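Local coordinates for protein probable benzoylformate decarboxylase (Rhodococcus jostii, PDB 7ORX) that is probably a thiamine diphosphate-dependent enzyme, binding thiamine diphosphate and a sodium ion in a four-chain assembly, at residues 463-468 against 477-482; 375-380 against 384-389. All coordinates share one frame; numbering follows the deposited sequence.

Contact 1: residues 463-468 against 477-482; sequences ALRGFS and PGLDVP. With TPP (thiamine diphosphate), chain I.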
loop_
_atom_site.group_PDB
_atom_site.type_symbol
_atom_site.label_atom_id
_atom_site.label_comp_id
_atom_site.label_asym_id
_atom_site.label_seq_id
_atom_site.Cartn_x
_atom_site.Cartn_y
_atom_site.Cartn_z
ATOM N N ALA C 463 -28.315 20.342 -1.544
ATOM C CA ALA C 463 -27.657 19.904 -2.802
ATOM C C ALA C 463 -27.940 18.417 -3.052
ATOM O O ALA C 463 -27.922 18.035 -4.229
ATOM C CB ALA C 463 -26.169 20.189 -2.765
ATOM N N LEU C 464 -28.193 17.626 -1.998
ATOM C CA LEU C 464 -28.546 16.177 -2.077
ATOM C C LEU C 464 -29.998 15.981 -2.496
ATOM O O LEU C 464 -30.277 14.900 -3.045
ATOM C CB LEU C 464 -28.323 15.480 -0.729
ATOM C CG LEU C 464 -26.877 15.198 -0.338
ATOM C CD1 LEU C 464 -26.864 14.151 0.769
ATOM C CD2 LEU C 464 -26.045 14.770 -1.557
ATOM N N ARG C 465 -30.886 16.938 -2.177
ATOM C CA ARG C 465 -32.261 17.005 -2.742
ATOM C C ARG C 465 -32.180 17.381 -4.223
ATOM O O ARG C 465 -32.908 16.756 -5.001
ATOM C CB ARG C 465 -33.125 17.993 -1.966
ATOM C CG ARG C 465 -33.487 17.533 -0.561
ATOM C CD ARG C 465 -34.620 18.377 -0.001
ATOM N NE ARG C 465 -35.139 17.744 1.195
ATOM C CZ ARG C 465 -35.926 16.683 1.198
ATOM N NH1 ARG C 465 -36.304 16.127 0.059
ATOM N NH2 ARG C 465 -36.305 16.154 2.348
ATOM N N GLY C 466 -31.292 18.331 -4.591
ATOM C CA GLY C 466 -30.884 18.679 -5.982
ATOM C C GLY C 466 -30.485 17.468 -6.812
ATOM O O GLY C 466 -30.901 17.378 -7.981
ATOM N N PHE C 467 -29.705 16.566 -6.219
ATOM C CA PHE C 467 -29.152 15.335 -6.853
ATOM C C PHE C 467 -30.222 14.233 -6.949
ATOM O O PHE C 467 -30.213 13.522 -7.978
ATOM C CB PHE C 467 -27.890 14.855 -6.122
ATOM C CG PHE C 467 -26.599 15.250 -6.789
ATOM C CD1 PHE C 467 -26.072 14.471 -7.818
ATOM C CD2 PHE C 467 -25.901 16.384 -6.381
ATOM C CE1 PHE C 467 -24.873 14.815 -8.431
ATOM C CE2 PHE C 467 -24.698 16.729 -6.984
ATOM C CZ PHE C 467 -24.200 15.952 -8.020
ATOM N N SER C 468 -31.107 14.085 -5.955
ATOM C CA SER C 468 -32.162 13.027 -5.944
ATOM C C SER C 468 -33.243 13.313 -6.998
ATOM O O SER C 468 -34.113 12.438 -7.190
ATOM C CB SER C 468 -32.740 12.802 -4.560
ATOM O OG SER C 468 -33.312 13.974 -4.040
ATOM N N PRO C 477 -33.606 8.166 2.750
ATOM C CA PRO C 477 -33.337 8.451 4.164
ATOM C C PRO C 477 -32.190 9.457 4.345
ATOM O O PRO C 477 -31.154 9.373 3.632
ATOM C CB PRO C 477 -32.948 7.102 4.778
ATOM C CG PRO C 477 -33.496 6.058 3.808
ATOM C CD PRO C 477 -33.524 6.725 2.445
ATOM N N GLY C 478 -32.391 10.426 5.241
ATOM C CA GLY C 478 -31.303 11.295 5.753
ATOM C C GLY C 478 -31.035 12.526 4.895
ATOM O O GLY C 478 -29.903 12.997 4.927
ATOM N N LEU C 479 -32.048 13.076 4.208
ATOM C CA LEU C 479 -31.907 14.335 3.435
ATOM C C LEU C 479 -32.101 15.541 4.359
ATOM O O LEU C 479 -31.622 16.632 3.999
ATOM C CB LEU C 479 -32.899 14.339 2.272
ATOM C CG LEU C 479 -32.626 13.335 1.153
ATOM C CD1 LEU C 479 -33.691 13.436 0.056
ATOM C CD2 LEU C 479 -31.205 13.493 0.564
ATOM N N ASP C 480 -32.742 15.348 5.519
ATOM C CA ASP C 480 -33.208 16.456 6.400
ATOM C C ASP C 480 -32.409 16.502 7.704
ATOM O O ASP C 480 -32.260 15.446 8.334
ATOM C CB ASP C 480 -34.695 16.330 6.698
ATOM C CG ASP C 480 -35.564 16.605 5.487
ATOM O OD1 ASP C 480 -35.118 17.350 4.587
ATOM O OD2 ASP C 480 -36.712 16.087 5.470
ATOM N N VAL C 481 -31.960 17.699 8.103
ATOM C CA VAL C 481 -31.230 17.921 9.383
ATOM C C VAL C 481 -31.984 18.968 10.209
ATOM O O VAL C 481 -31.452 20.039 10.521
ATOM C CB VAL C 481 -29.735 18.241 9.122
ATOM C CG1 VAL C 481 -29.057 17.085 8.391
ATOM C CG2 VAL C 481 -29.514 19.544 8.360
ATOM N N PRO C 482 -33.250 18.665 10.615
ATOM C CA PRO C 482 -34.042 19.555 11.483
ATOM C C PRO C 482 -33.605 19.457 12.954
ATOM O O PRO C 482 -33.028 18.467 13.305
ATOM C CB PRO C 482 -35.479 19.028 11.296
ATOM C CG PRO C 482 -35.292 17.533 11.105
ATOM C CD PRO C 482 -34.013 17.438 10.278
HETATM N "N1'" TPP I . -19.972 13.877 3.790
HETATM C "C2'" TPP I . -18.887 14.619 3.534
HETATM C CM2 TPP I . -17.748 14.558 4.498
HETATM N "N3'" TPP I . -18.742 15.407 2.469
HETATM C "C4'" TPP I . -19.755 15.452 1.588
HETATM N "N4'" TPP I . -19.577 16.247 0.524
HETATM C "C5'" TPP I . -20.950 14.716 1.777
HETATM C "C6'" TPP I . -20.981 13.927 2.911
HETATM C "C7'" TPP I . -22.123 14.768 0.811
HETATM N N3 TPP I . -22.821 16.077 0.787
HETATM C C2 TPP I . -22.736 16.906 -0.258
HETATM S S1 TPP I . -23.699 18.314 -0.082
HETATM C C5 TPP I . -24.230 17.728 1.466
HETATM C C4 TPP I . -23.615 16.571 1.824
HETATM C CM4 TPP I . -23.781 15.857 3.134
HETATM C C6 TPP I . -25.301 18.454 2.233
HETATM C C7 TPP I . -24.780 19.590 3.063
HETATM O O7 TPP I . -25.520 20.760 2.668
HETATM P PA TPP I . -25.573 22.061 3.593
HETATM O O1A TPP I . -24.316 22.489 4.277
HETATM O O2A TPP I . -26.743 21.812 4.484
HETATM O O3A TPP I . -25.911 23.092 2.412
HETATM P PB TPP I . -27.172 23.097 1.381
HETATM O O1B TPP I . -27.037 24.320 0.489
HETATM O O2B TPP I . -27.132 21.793 0.613
HETATM O O3B TPP I . -28.378 23.182 2.291
#
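OD1 of D480 takes three partners: NH2 and, weakly, NE along one edge of the R465 guanidinium, and OG1 of T460. R465 NH2 reaches D480 OD1 at 2.8 Å in a nearly straight salt bridge, while the R465 NE to D480 OD1 bond, at 3.4 Å, is bent. The main bond lies almost in the guanidinium plane and arrives on the syn side of the carboxylate, but 35° out of the carboxylate plane, and the two flat groups are turned 39° against each other. R465 gets there by running extended from CG to NE, with chi3 at 168°, off the side of helix 462-470. T460, which also coordinates the sodium ion, hydrogen-bonds through OG1 to R465 NE as well, so the pair is tied to the metal-binding loop.

L479 covers one face of the guanidinium; L479 CB stands 3.8 Å off the R465 plane, toward the rim, and L479 CD1 comes 3.8 Å from R465 NH1. The other methyl, L479 CD2, turns to the helix and packs on CB of L464 at 3.7 Å. L464 in turn lays CG and its two methyls against the thiazolium ring of thiamine diphosphate, and one residue earlier A463 N donates to the diphosphate oxygen O2B at 2.9 Å. A phosphoserine of the second subunit also packs on L464.

The salt bridge and leucine packing add to the backbone bonds that L479 and V481 make with Y461 and G459. With the carboxylate beside it, the guanidinium charge is probably largely balanced locally, while L479 extends the apolar backing of the cofactor ring by one layer.

Contact 2: residues 375-380 against 384-389; sequences YVNEST and DAFWSQ. With TPP (thiamine diphosphate), chain I.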
loop_
_atom_site.group_PDB
_atom_site.type_symbol
_atom_site.label_atom_id
_atom_site.label_comp_id
_atom_site.label_asym_id
_atom_site.label_seq_id
_atom_site.Cartn_x
_atom_site.Cartn_y
_atom_site.Cartn_z
ATOM N N TYR C 375 -14.102 35.243 1.321
ATOM C CA TYR C 375 -15.275 34.380 1.595
ATOM C C TYR C 375 -14.838 32.927 1.626
ATOM O O TYR C 375 -14.373 32.452 0.615
ATOM C CB TYR C 375 -16.401 34.621 0.585
ATOM C CG TYR C 375 -16.909 36.041 0.601
ATOM C CD1 TYR C 375 -17.846 36.477 1.519
ATOM C CD2 TYR C 375 -16.391 36.977 -0.263
ATOM C CE1 TYR C 375 -18.289 37.798 1.531
ATOM C CE2 TYR C 375 -16.802 38.293 -0.254
ATOM C CZ TYR C 375 -17.764 38.714 0.633
ATOM O OH TYR C 375 -18.146 40.029 0.599
ATOM N N VAL C 376 -15.036 32.244 2.743
ATOM C CA VAL C 376 -14.883 30.769 2.790
ATOM C C VAL C 376 -16.280 30.151 2.712
ATOM O O VAL C 376 -17.024 30.209 3.697
ATOM C CB VAL C 376 -14.113 30.320 4.036
ATOM C CG1 VAL C 376 -14.045 28.814 4.165
ATOM C CG2 VAL C 376 -12.709 30.899 4.069
ATOM N N ASN C 377 -16.603 29.579 1.558
ATOM C CA ASN C 377 -17.918 29.034 1.152
ATOM C C ASN C 377 -17.963 27.527 1.369
ATOM O O ASN C 377 -17.093 26.853 0.887
ATOM C CB ASN C 377 -18.136 29.306 -0.330
ATOM C CG ASN C 377 -19.566 29.103 -0.739
ATOM O OD1 ASN C 377 -20.171 28.109 -0.370
ATOM N ND2 ASN C 377 -20.135 30.056 -1.452
ATOM N N GLU C 378 -18.969 27.007 2.047
ATOM C CA GLU C 378 -19.237 25.552 2.099
ATOM C C GLU C 378 -20.750 25.397 2.162
ATOM O O GLU C 378 -21.273 24.940 3.173
ATOM C CB GLU C 378 -18.497 24.926 3.273
ATOM C CG GLU C 378 -18.492 23.400 3.228
ATOM C CD GLU C 378 -17.638 22.742 4.317
ATOM O OE1 GLU C 378 -16.521 22.204 3.958
ATOM O OE2 GLU C 378 -18.031 22.823 5.536
ATOM N N SER C 379 -21.414 25.896 1.132
ATOM C CA SER C 379 -22.896 25.996 1.011
ATOM C C SER C 379 -23.229 25.420 -0.356
ATOM O O SER C 379 -23.073 26.160 -1.371
ATOM C CB SER C 379 -23.392 27.408 1.154
ATOM O OG SER C 379 -24.809 27.466 1.043
ATOM N N THR C 380 -23.572 24.138 -0.382
ATOM C CA THR C 380 -23.429 23.311 -1.596
ATOM C C THR C 380 -24.526 23.673 -2.602
ATOM O O THR C 380 -24.187 23.749 -3.795
ATOM C CB THR C 380 -23.235 21.849 -1.176
ATOM O OG1 THR C 380 -24.124 21.573 -0.112
ATOM C CG2 THR C 380 -21.832 21.583 -0.656
ATOM N N ASP C 384 -24.999 28.999 -7.865
ATOM C CA ASP C 384 -25.540 29.916 -8.913
ATOM C C ASP C 384 -25.861 31.287 -8.288
ATOM O O ASP C 384 -25.504 32.326 -8.900
ATOM C CB ASP C 384 -26.756 29.283 -9.598
ATOM C CG ASP C 384 -26.406 28.273 -10.685
ATOM O OD1 ASP C 384 -25.198 28.020 -10.895
ATOM O OD2 ASP C 384 -27.349 27.743 -11.338
ATOM N N ALA C 385 -26.477 31.297 -7.103
ATOM C CA ALA C 385 -26.794 32.516 -6.323
ATOM C C ALA C 385 -25.510 33.285 -5.984
ATOM O O ALA C 385 -25.446 34.482 -6.229
ATOM C CB ALA C 385 -27.538 32.125 -5.075
ATOM N N PHE C 386 -24.513 32.628 -5.420
ATOM C CA PHE C 386 -23.248 33.291 -5.020
ATOM C C PHE C 386 -22.652 34.042 -6.229
ATOM O O PHE C 386 -22.320 35.218 -6.141
ATOM C CB PHE C 386 -22.304 32.235 -4.425
ATOM C CG PHE C 386 -21.029 32.816 -3.907
ATOM C CD1 PHE C 386 -19.986 33.088 -4.743
ATOM C CD2 PHE C 386 -20.933 33.194 -2.592
ATOM C CE1 PHE C 386 -18.841 33.707 -4.277
ATOM C CE2 PHE C 386 -19.801 33.826 -2.114
ATOM C CZ PHE C 386 -18.754 34.079 -2.969
ATOM N N TRP C 387 -22.525 33.377 -7.368
ATOM C CA TRP C 387 -21.713 33.902 -8.495
ATOM C C TRP C 387 -22.468 35.020 -9.210
ATOM O O TRP C 387 -21.835 35.928 -9.787
ATOM C CB TRP C 387 -21.301 32.751 -9.411
ATOM C CG TRP C 387 -20.289 31.877 -8.741
ATOM C CD1 TRP C 387 -20.444 30.601 -8.286
ATOM C CD2 TRP C 387 -18.953 32.263 -8.397
ATOM N NE1 TRP C 387 -19.282 30.155 -7.714
ATOM C CE2 TRP C 387 -18.359 31.156 -7.762
ATOM C CE3 TRP C 387 -18.190 33.411 -8.627
ATOM C CZ2 TRP C 387 -17.048 31.180 -7.331
ATOM C CZ3 TRP C 387 -16.884 33.428 -8.213
ATOM C CH2 TRP C 387 -16.327 32.325 -7.573
ATOM N N SER C 388 -23.782 34.975 -9.146
ATOM C CA SER C 388 -24.660 35.943 -9.853
ATOM C C SER C 388 -24.773 37.216 -9.008
ATOM O O SER C 388 -25.316 38.202 -9.487
ATOM C CB SER C 388 -26.008 35.324 -10.153
ATOM O OG SER C 388 -26.783 35.263 -8.972
ATOM N N GLN C 389 -24.203 37.215 -7.804
ATOM C CA GLN C 389 -24.547 38.216 -6.770
ATOM C C GLN C 389 -23.298 38.742 -6.037
ATOM O O GLN C 389 -23.463 39.716 -5.347
ATOM C CB GLN C 389 -25.573 37.541 -5.864
ATOM C CG GLN C 389 -26.625 38.490 -5.316
ATOM C CD GLN C 389 -27.562 39.039 -6.368
ATOM O OE1 GLN C 389 -27.833 40.226 -6.405
ATOM N NE2 GLN C 389 -28.091 38.180 -7.213
HETATM N "N1'" TPP I . -19.972 13.877 3.790
HETATM C "C2'" TPP I . -18.887 14.619 3.534
HETATM C CM2 TPP I . -17.748 14.558 4.498
HETATM N "N3'" TPP I . -18.742 15.407 2.469
HETATM C "C4'" TPP I . -19.755 15.452 1.588
HETATM N "N4'" TPP I . -19.577 16.247 0.524
HETATM C "C5'" TPP I . -20.950 14.716 1.777
HETATM C "C6'" TPP I . -20.981 13.927 2.911
HETATM C "C7'" TPP I . -22.123 14.768 0.811
HETATM N N3 TPP I . -22.821 16.077 0.787
HETATM C C2 TPP I . -22.736 16.906 -0.258
HETATM S S1 TPP I . -23.699 18.314 -0.082
HETATM C C5 TPP I . -24.230 17.728 1.466
HETATM C C4 TPP I . -23.615 16.571 1.824
HETATM C CM4 TPP I . -23.781 15.857 3.134
HETATM C C6 TPP I . -25.301 18.454 2.233
HETATM C C7 TPP I . -24.780 19.590 3.063
HETATM O O7 TPP I . -25.520 20.760 2.668
HETATM P PA TPP I . -25.573 22.061 3.593
HETATM O O1A TPP I . -24.316 22.489 4.277
HETATM O O2A TPP I . -26.743 21.812 4.484
HETATM O O3A TPP I . -25.911 23.092 2.412
HETATM P PB TPP I . -27.172 23.097 1.381
HETATM O O1B TPP I . -27.037 24.320 0.489
HETATM O O2B TPP I . -27.132 21.793 0.613
HETATM O O3B TPP I . -28.378 23.182 2.291
#
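F386 stands between Y375 and N377, two residues whose side chains leave strand 374-378 toward helix 383-389. The close part is at N377: its ND2 comes to 3.4 Å from CD2 of the F386 ring, approaching obliquely with the amide plane 70° from the ring plane. The two side chains run antiparallel, passing alongside one another, and no hydrogen bond crosses the contact. F386 reaches the strand because CG is anti to the backbone N (chi1 -176°), which carries the ring off the helix and in among the strand side chains.

Fit is looser at Y375, whose CB meets the edge of the same ring, 4.3 Å from F386 CZ. Beyond the two segments the F386 ring also meets F362 edge-to-face, Y398 at about 50° and L428 of strand 425-430. Loosest is the outer side of the helix, where D384 and S388 face solvent and make no contact with the strand.

The other end of the N377 amide looks along its own chain. N377 OD1 accepts from S379 N at 2.9 Å, almost in line with its C=O bond, and makes an Asx turn where the strand gives way to the cofactor loop. T380 follows, its OG1 giving a weak hydrogen bond to O2B of thiamine diphosphate at 3.1 Å.

This is the first step of the beta-alpha-beta unit that runs on to strand 398-399. With no hydrogen bond across it, the contact rests on packing, while the N377 OD1 bond fixes the turn that leads to the diphosphate-binding residues.

How the contacts relate
Both contacts are buried and both belong to the C-terminal thiamine diphosphate-binding part, but they sit differently. Contact 2 lies nearer the centre of the chain, between a strand of that part's parallel sheet and the helix that follows it, and no other subunit touches its segments. Contact 1 is farther out, pairing a helix with an irregular loop, and the second subunit packs against it. The chemistry follows: ring and amide packing nearer the chain's centre, a salt bridge with leucine packing farther from it. Their centres are 19 Å apart, yet they meet at the cofactor, where A463 CB lies 3.6 Å from T380 OG1, and A463 N and, weakly, T380 OG1 bond to the same oxygen, O2B.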